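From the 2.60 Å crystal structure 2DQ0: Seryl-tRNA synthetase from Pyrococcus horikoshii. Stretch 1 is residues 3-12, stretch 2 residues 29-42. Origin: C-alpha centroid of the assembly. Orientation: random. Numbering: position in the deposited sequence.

Stretch 1 (3-12) DIKLIRENPE
Stretch 2 29-42: WVDEILKLDTEWRT

A short helix beginning at Ile4 lies across a much longer one that runs through all of residues 29-42 and continues beyond both ends. Their axes approach to 10.2 Å and cross at -103°, so the short helix meets its partner nearly at right angles. Asp3 (chi1 t) caps the short helix, its OD1 accepting from Lys5 N at 2.9 Å. Asn10, with phi/psi of -172/57, then breaks the path and serves as N-cap to a second helix beginning at Pro11. In register, the CA of Arg8 lies 7.0 Å from the CA of Leu34, and the CA of Pro11 6.3 Å from the CA of Val30. The long helix keeps regular i to i+4 hydrogen bonds, which place Val30, Ile33, Leu34, Asp37 and Arg41 along the side that meets stretch 1.

The centre of the contact is apolar. Ile7, buried and pointing toward the long helix, has both chi1 and chi2 in p; its CG1 comes to 3.2 Å from Ile33 CD1, while its CD1 reaches Leu34 CD2 at 3.3 Å. The CG1-CD1 arm of Ile7 thus lies against both Ile33 and Leu34, and Ile7 CG2 is 3.7 Å from Ile33 CD1. Ile33 (p, t) extends its CD1 to meet it. Leu34 sets out sideways, but its m, t rotamer brings its methyls nearer: CD2 packs on Ile7. Pro11, its ring C-gamma endo, is a compact bump whose CB enters the notch between Val30 CG1 (3.4 Å) and Leu34 CD1 (4.0 Å). Val30 has chi1 t, and proline suits the first turn of a helix, where no amide hydrogen is required.

Farther along the long helix the contact turns polar. Arg8 also leaves its backbone sideways; with chi1 m, chi2 t and chi3 m, it carries its guanidinium to Asp37, its CG passing 4.1 Å from Leu34 CD2. Arg8 NH2 donates to Asp37 OD2 at 2.6 Å in a nearly linear salt bridge, although that oxygen is modelled too close to a neighbour and its place is less certain. Asp37 (chi1 t) is buried, so the charge of the arginine suits its carboxylate, and its OD1 lies 3.8 Å from Ile4 CD1. Trp40 CZ3 approaches Arg8 NH2 at 3.7 Å, ring edge to guanidinium edge. Arg41 NH2 sits over one face of the Arg8 guanidinium, 3.4 Å from Arg8 NH2; these are two donors without a hydrogen bond. Asp37 OD2 also makes a salt bridge to Arg41 NE at 3.5 Å, so one carboxylate pairs with both arginines. Altogether 409 Å² is buried between the stretches, both sides summed.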

ATOM      1  N   ASP A   3       2.247   8.890  32.170  1.00 61.10           N
ATOM      2  CA  ASP A   3       2.145  10.191  32.815  1.00 60.67           C
ATOM      3  C   ASP A   3       3.188  10.236  33.911  1.00 55.66           C
ATOM      4  O   ASP A   3       3.200   9.386  34.791  1.00 61.15           O
ATOM      5  CB  ASP A   3       0.758  10.356  33.429  1.00 61.91           C
ATOM      6  CG  ASP A   3       0.587  11.672  34.150  1.00 66.47           C
ATOM      7  OD1 ASP A   3       1.537  12.493  34.159  1.00 60.77           O
ATOM      8  OD2 ASP A   3      -0.513  11.873  34.710  1.00 72.17           O
ATOM      9  N   ILE A   4       4.062  11.226  33.869  1.00 59.71           N
ATOM     10  CA  ILE A   4       5.092  11.320  34.885  1.00 59.75           C
ATOM     11  C   ILE A   4       4.428  11.339  36.277  1.00 62.57           C
ATOM     12  O   ILE A   4       4.944  10.742  37.223  1.00 61.97           O
ATOM     13  CB  ILE A   4       5.966  12.584  34.646  1.00 59.68           C
ATOM     14  CG1 ILE A   4       7.335  12.417  35.309  1.00 56.01           C
ATOM     15  CG2 ILE A   4       5.228  13.825  35.104  1.00 53.35           C
ATOM     16  CD1 ILE A   4       7.312  12.093  36.760  1.00 53.80           C
ATOM     17  N   LYS A   5       3.271  11.991  36.385  1.00 63.58           N
ATOM     18  CA  LYS A   5       2.551  12.076  37.656  1.00 69.73           C
ATOM     19  C   LYS A   5       2.309  10.695  38.259  1.00 71.25           C
ATOM     20  O   LYS A   5       2.550  10.461  39.449  1.00 66.93           O
ATOM     21  CB  LYS A   5       1.194  12.764  37.469  1.00 77.85           C
ATOM     22  CG  LYS A   5       1.251  14.215  36.972  1.00 93.04           C
ATOM     23  CD  LYS A   5       1.915  15.146  37.977  1.00103.79           C
ATOM     24  CE  LYS A   5       1.139  15.204  39.290  1.00110.06           C
ATOM     25  NZ  LYS A   5      -0.260  15.691  39.094  1.00115.25           N
ATOM     26  N   LEU A   6       1.839   9.780  37.423  1.00 66.65           N
ATOM     27  CA  LEU A   6       1.526   8.431  37.856  1.00 64.12           C
ATOM     28  C   LEU A   6       2.723   7.669  38.433  1.00 63.20           C
ATOM     29  O   LEU A   6       2.585   6.910  39.404  1.00 55.78           O
ATOM     30  CB  LEU A   6       0.892   7.672  36.686  1.00 61.79           C
ATOM     31  CG  LEU A   6       0.372   6.260  36.942  1.00 66.22           C
ATOM     32  CD1 LEU A   6       1.496   5.242  36.742  1.00 69.86           C
ATOM     33  CD2 LEU A   6      -0.211   6.187  38.346  1.00 62.79           C
ATOM     34  N   ILE A   7       3.904   7.880  37.867  1.00 59.95           N
ATOM     35  CA  ILE A   7       5.063   7.180  38.391  1.00 63.93           C
ATOM     36  C   ILE A   7       5.514   7.880  39.677  1.00 64.86           C
ATOM     37  O   ILE A   7       6.160   7.279  40.538  1.00 60.98           O
ATOM     38  CB  ILE A   7       6.244   7.114  37.344  1.00 68.20           C
ATOM     39  CG1 ILE A   7       6.840   8.499  37.136  1.00 79.42           C
ATOM     40  CG2 ILE A   7       5.756   6.556  35.995  1.00 53.43           C
ATOM     41  CD1 ILE A   7       7.892   8.856  38.160  1.00 92.22           C
ATOM     42  N   ARG A   8       5.184   9.159  39.810  1.00 64.32           N
ATOM     43  CA  ARG A   8       5.577   9.871  41.015  1.00 70.69           C
ATOM     44  C   ARG A   8       4.640   9.526  42.160  1.00 68.98           C
ATOM     45  O   ARG A   8       5.077   9.319  43.282  1.00 68.76           O
ATOM     46  CB  ARG A   8       5.594  11.386  40.784  1.00 71.76           C
ATOM     47  CG  ARG A   8       6.872  11.874  40.119  1.00 68.89           C
ATOM     48  CD  ARG A   8       7.068  13.377  40.270  1.00 63.38           C
ATOM     49  NE  ARG A   8       6.012  14.142  39.624  1.00 66.71           N
ATOM     50  CZ  ARG A   8       6.223  15.113  38.739  1.00 61.03           C
ATOM     51  NH1 ARG A   8       5.191  15.749  38.203  1.00 62.90           N
ATOM     52  NH2 ARG A   8       7.459  15.440  38.385  1.00 62.87           N
ATOM     53  N   GLU A   9       3.351   9.436  41.865  1.00 75.17           N
ATOM     54  CA  GLU A   9       2.365   9.120  42.885  1.00 76.22           C
ATOM     55  C   GLU A   9       2.101   7.639  43.139  1.00 76.39           C
ATOM     56  O   GLU A   9       1.246   7.308  43.962  1.00 72.42           O
ATOM     57  CB  GLU A   9       1.059   9.856  42.581  1.00 78.29           C
ATOM     58  CG  GLU A   9       1.181  11.348  42.850  1.00 85.02           C
ATOM     59  CD  GLU A   9       0.054  12.144  42.239  1.00 91.82           C
ATOM     60  OE1 GLU A   9      -1.115  11.732  42.399  1.00 97.95           O
ATOM     61  OE2 GLU A   9       0.340  13.184  41.604  1.00 92.97           O
ATOM     62  N   ASN A  10       2.807   6.750  42.435  1.00 74.50           N
ATOM     63  CA  ASN A  10       2.656   5.315  42.696  1.00 70.55           C
ATOM     64  C   ASN A  10       3.625   4.401  41.984  1.00 67.30           C
ATOM     65  O   ASN A  10       3.225   3.486  41.280  1.00 65.20           O
ATOM     66  CB  ASN A  10       1.234   4.814  42.430  1.00 65.52           C
ATOM     67  CG  ASN A  10       0.901   3.566  43.274  1.00 75.23           C
ATOM     68  OD1 ASN A  10      -0.203   3.026  43.205  1.00 71.95           O
ATOM     69  ND2 ASN A  10       1.871   3.114  44.079  1.00 64.68           N
ATOM     70  N   PRO A  11       4.926   4.613  42.194  1.00 69.28           N
ATOM     71  CA  PRO A  11       5.965   3.792  41.562  1.00 68.24           C
ATOM     72  C   PRO A  11       5.822   2.280  41.759  1.00 69.00           C
ATOM     73  O   PRO A  11       6.167   1.498  40.866  1.00 75.98           O
ATOM     74  CB  PRO A  11       7.262   4.346  42.160  1.00 68.49           C
ATOM     75  CG  PRO A  11       6.820   4.978  43.450  1.00 64.71           C
ATOM     76  CD  PRO A  11       5.520   5.627  43.081  1.00 60.60           C
ATOM     77  N   GLU A  12       5.324   1.861  42.914  1.00 65.14           N
ATOM     78  CA  GLU A  12       5.158   0.430  43.167  1.00 64.48           C
ATOM     79  C   GLU A  12       4.091  -0.128  42.241  1.00 60.08           C
ATOM     80  O   GLU A  12       4.201  -1.258  41.790  1.00 56.88           O
ATOM     81  CB  GLU A  12       4.762   0.172  44.628  1.00 66.66           C
ATOM     82  CG  GLU A  12       5.864   0.460  45.625  1.00 67.80           C
ATOM     83  CD  GLU A  12       6.968  -0.571  45.584  1.00 76.03           C
ATOM     84  OE1 GLU A  12       8.161  -0.181  45.525  1.00 75.96           O
ATOM     85  OE2 GLU A  12       6.635  -1.776  45.627  1.00 83.70           O
ATOM     86  N   TRP A  29      13.742   1.065  35.856  1.00 72.61           N
ATOM     87  CA  TRP A  29      13.539   2.376  35.244  1.00 69.27           C
ATOM     88  C   TRP A  29      12.709   3.319  36.106  1.00 66.44           C
ATOM     89  O   TRP A  29      12.882   4.532  36.052  1.00 60.82           O
ATOM     90  CB  TRP A  29      12.840   2.214  33.898  1.00 71.19           C
ATOM     91  CG  TRP A  29      13.715   1.862  32.755  1.00 68.73           C
ATOM     92  CD1 TRP A  29      15.063   1.648  32.774  1.00 69.11           C
ATOM     93  CD2 TRP A  29      13.310   1.753  31.392  1.00 69.50           C
ATOM     94  NE1 TRP A  29      15.526   1.421  31.502  1.00 62.29           N
ATOM     95  CE2 TRP A  29      14.469   1.478  30.632  1.00 66.58           C
ATOM     96  CE3 TRP A  29      12.076   1.868  30.735  1.00 70.51           C
ATOM     97  CZ2 TRP A  29      14.432   1.316  29.249  1.00 60.83           C
ATOM     98  CZ3 TRP A  29      12.039   1.708  29.355  1.00 69.57           C
ATOM     99  CH2 TRP A  29      13.211   1.435  28.629  1.00 64.28           C
ATOM    100  N   VAL A  30      11.787   2.757  36.879  1.00 66.00           N
ATOM    101  CA  VAL A  30      10.933   3.572  37.726  1.00 63.97           C
ATOM    102  C   VAL A  30      11.763   4.445  38.658  1.00 68.29           C
ATOM    103  O   VAL A  30      11.468   5.628  38.841  1.00 65.11           O
ATOM    104  CB  VAL A  30      10.014   2.702  38.559  1.00 61.56           C
ATOM    105  CG1 VAL A  30       9.025   3.575  39.343  1.00 62.96           C
ATOM    106  CG2 VAL A  30       9.297   1.737  37.650  1.00 59.32           C
ATOM    107  N   ASP A  31      12.810   3.864  39.233  1.00 67.01           N
ATOM    108  CA  ASP A  31      13.665   4.600  40.143  1.00 66.62           C
ATOM    109  C   ASP A  31      14.520   5.571  39.365  1.00 66.70           C
ATOM    110  O   ASP A  31      14.795   6.687  39.831  1.00 63.89           O
ATOM    111  CB  ASP A  31      14.567   3.652  40.945  1.00 71.94           C
ATOM    112  CG  ASP A  31      13.784   2.753  41.888  1.00 69.31           C
ATOM    113  OD1 ASP A  31      12.921   3.260  42.631  1.00 61.95           O
ATOM    114  OD2 ASP A  31      14.044   1.535  41.884  1.00 79.89           O
ATOM    115  N   GLU A  32      14.941   5.152  38.175  1.00 62.36           N
ATOM    116  CA  GLU A  32      15.769   6.014  37.357  1.00 60.95           C
ATOM    117  C   GLU A  32      15.027   7.302  36.988  1.00 58.93           C
ATOM    118  O   GLU A  32      15.574   8.397  37.125  1.00 59.54           O
ATOM    119  CB  GLU A  32      16.232   5.273  36.106  1.00 57.05           C
ATOM    120  CG  GLU A  32      17.194   6.074  35.207  1.00 73.30           C
ATOM    121  CD  GLU A  32      18.429   6.634  35.937  1.00 72.94           C
ATOM    122  OE1 GLU A  32      18.767   6.147  37.030  1.00 64.93           O
ATOM    123  OE2 GLU A  32      19.076   7.560  35.398  1.00 76.38           O
ATOM    124  N   ILE A  33      13.781   7.184  36.549  1.00 54.39           N
ATOM    125  CA  ILE A  33      13.031   8.371  36.169  1.00 63.57           C
ATOM    126  C   ILE A  33      12.767   9.219  37.410  1.00 63.92           C
ATOM    127  O   ILE A  33      12.698  10.455  37.341  1.00 62.70           O
ATOM    128  CB  ILE A  33      11.690   8.009  35.455  1.00 62.28           C
ATOM    129  CG1 ILE A  33      10.629   7.642  36.478  1.00 74.41           C
ATOM    130  CG2 ILE A  33      11.896   6.813  34.498  1.00 62.15           C
ATOM    131  CD1 ILE A  33       9.395   7.014  35.857  1.00 95.07           C
ATOM    132  N   LEU A  34      12.641   8.554  38.553  1.00 62.71           N
ATOM    133  CA  LEU A  34      12.397   9.266  39.801  1.00 62.86           C
ATOM    134  C   LEU A  34      13.578  10.132  40.231  1.00 61.06           C
ATOM    135  O   LEU A  34      13.395  11.306  40.571  1.00 56.14           O
ATOM    136  CB  LEU A  34      12.040   8.287  40.916  1.00 58.09           C
ATOM    137  CG  LEU A  34      10.592   7.799  40.867  1.00 65.85           C
ATOM    138  CD1 LEU A  34      10.332   6.867  42.040  1.00 64.52           C
ATOM    139  CD2 LEU A  34       9.645   8.980  40.903  1.00 53.92           C
ATOM    140  N   LYS A  35      14.782   9.559  40.215  1.00 57.80           N
ATOM    141  CA  LYS A  35      15.958  10.317  40.611  1.00 64.74           C
ATOM    142  C   LYS A  35      16.234  11.414  39.590  1.00 67.33           C
ATOM    143  O   LYS A  35      16.823  12.453  39.914  1.00 76.58           O
ATOM    144  CB  LYS A  35      17.187   9.394  40.789  1.00 58.20           C
ATOM    145  CG  LYS A  35      18.176   9.359  39.640  1.00 72.31           C
ATOM    146  CD  LYS A  35      19.595   9.705  40.094  1.00 70.87           C
ATOM    147  CE  LYS A  35      20.124   8.681  41.087  1.00 82.52           C
ATOM    148  NZ  LYS A  35      21.456   9.048  41.653  1.00 79.28           N
ATOM    149  N   LEU A  36      15.800  11.191  38.355  1.00 66.38           N
ATOM    150  CA  LEU A  36      16.010  12.182  37.314  1.00 62.63           C
ATOM    151  C   LEU A  36      15.014  13.306  37.530  1.00 58.22           C
ATOM    152  O   LEU A  36      15.365  14.478  37.446  1.00 53.93           O
ATOM    153  CB  LEU A  36      15.802  11.577  35.921  1.00 64.08           C
ATOM    154  CG  LEU A  36      16.889  10.724  35.271  1.00 68.38           C
ATOM    155  CD1 LEU A  36      16.438  10.391  33.849  1.00 67.26           C
ATOM    156  CD2 LEU A  36      18.220  11.466  35.244  1.00 55.01           C
ATOM    157  N   ASP A  37      13.770  12.931  37.803  1.00 55.63           N
ATOM    158  CA  ASP A  37      12.705  13.897  38.029  1.00 56.77           C
ATOM    159  C   ASP A  37      13.093  14.760  39.212  1.00 58.14           C
ATOM    160  O   ASP A  37      12.914  15.973  39.199  1.00 62.14           O
ATOM    161  CB  ASP A  37      11.387  13.171  38.325  1.00 62.24           C
ATOM    162  CG  ASP A  37      10.181  14.108  38.333  1.00 61.04           C
ATOM    163  OD1 ASP A  37       9.931  14.766  37.305  1.00 66.20           O
ATOM    164  OD2 ASP A  37       9.474  14.176  39.358  1.00 57.49           O
ATOM    165  N   THR A  38      13.633  14.123  40.241  1.00 58.57           N
ATOM    166  CA  THR A  38      14.044  14.844  41.422  1.00 58.19           C
ATOM    167  C   THR A  38      15.146  15.832  41.080  1.00 57.61           C
ATOM    168  O   THR A  38      15.081  17.000  41.460  1.00 59.83           O
ATOM    169  CB  THR A  38      14.477  13.859  42.519  1.00 59.31           C
ATOM    170  OG1 THR A  38      13.304  13.425  43.213  1.00 57.22           O
ATOM    171  CG2 THR A  38      15.438  14.504  43.514  1.00 50.14           C
ATOM    172  N   GLU A  39      16.151  15.377  40.352  1.00 54.74           N
ATOM    173  CA  GLU A  39      17.231  16.263  39.961  1.00 60.67           C
ATOM    174  C   GLU A  39      16.654  17.439  39.142  1.00 67.60           C
ATOM    175  O   GLU A  39      17.036  18.611  39.323  1.00 60.49           O
ATOM    176  CB  GLU A  39      18.248  15.467  39.146  1.00 60.75           C
ATOM    177  CG  GLU A  39      19.470  16.249  38.717  1.00 70.18           C
ATOM    178  CD  GLU A  39      20.603  15.340  38.296  1.00 78.56           C
ATOM    179  OE1 GLU A  39      21.635  15.868  37.819  1.00 77.14           O
ATOM    180  OE2 GLU A  39      20.460  14.099  38.454  1.00 80.14           O
ATOM    181  N   TRP A  40      15.714  17.098  38.262  1.00 72.62           N
ATOM    182  CA  TRP A  40      15.030  18.051  37.390  1.00 76.32           C
ATOM    183  C   TRP A  40      14.401  19.181  38.202  1.00 77.52           C
ATOM    184  O   TRP A  40      14.673  20.355  37.952  1.00 79.10           O
ATOM    185  CB  TRP A  40      13.949  17.311  36.576  1.00 85.67           C
ATOM    186  CG  TRP A  40      13.015  18.186  35.759  1.00 86.08           C
ATOM    187  CD1 TRP A  40      13.362  19.022  34.750  1.00 91.48           C
ATOM    188  CD2 TRP A  40      11.586  18.293  35.895  1.00 84.68           C
ATOM    189  NE1 TRP A  40      12.247  19.648  34.246  1.00 94.84           N
ATOM    190  CE2 TRP A  40      11.145  19.218  34.931  1.00 88.08           C
ATOM    191  CE3 TRP A  40      10.642  17.697  36.738  1.00 90.82           C
ATOM    192  CZ2 TRP A  40       9.799  19.565  34.783  1.00 89.82           C
ATOM    193  CZ3 TRP A  40       9.300  18.046  36.593  1.00 95.93           C
ATOM    194  CH2 TRP A  40       8.895  18.973  35.620  1.00 92.36           C
ATOM    195  N   ARG A  41      13.570  18.832  39.180  1.00 73.37           N
ATOM    196  CA  ARG A  41      12.915  19.850  39.991  1.00 75.16           C
ATOM    197  C   ARG A  41      13.877  20.606  40.908  1.00 71.72           C
ATOM    198  O   ARG A  41      13.635  21.764  41.257  1.00 65.46           O
ATOM    199  CB  ARG A  41      11.763  19.234  40.800  1.00 77.24           C
ATOM    200  CG  ARG A  41      12.006  17.819  41.307  1.00 95.48           C
ATOM    201  CD  ARG A  41      10.739  17.188  41.908  1.00102.01           C
ATOM    202  NE  ARG A  41       9.594  17.291  41.004  1.00110.27           N
ATOM    203  CZ  ARG A  41       8.787  18.350  40.929  1.00117.75           C
ATOM    204  NH1 ARG A  41       8.995  19.402  41.718  1.00119.34           N
ATOM    205  NH2 ARG A  41       7.778  18.368  40.057  1.00112.99           N
ATOM    206  N   THR A  42      14.979  19.970  41.288  1.00 66.59           N
ATOM    207  CA  THR A  42      15.928  20.643  42.152  1.00 61.84           C
ATOM    208  C   THR A  42      16.593  21.763  41.373  1.00 62.05           C
ATOM    209  O   THR A  42      16.686  22.901  41.859  1.00 60.33           O
ATOM    210  CB  THR A  42      17.006  19.667  42.687  1.00 66.94           C
ATOM    211  OG1 THR A  42      16.410  18.774  43.636  1.00 66.25           O
ATOM    212  CG2 THR A  42      18.148  20.430  43.363  1.00 50.51           C
TER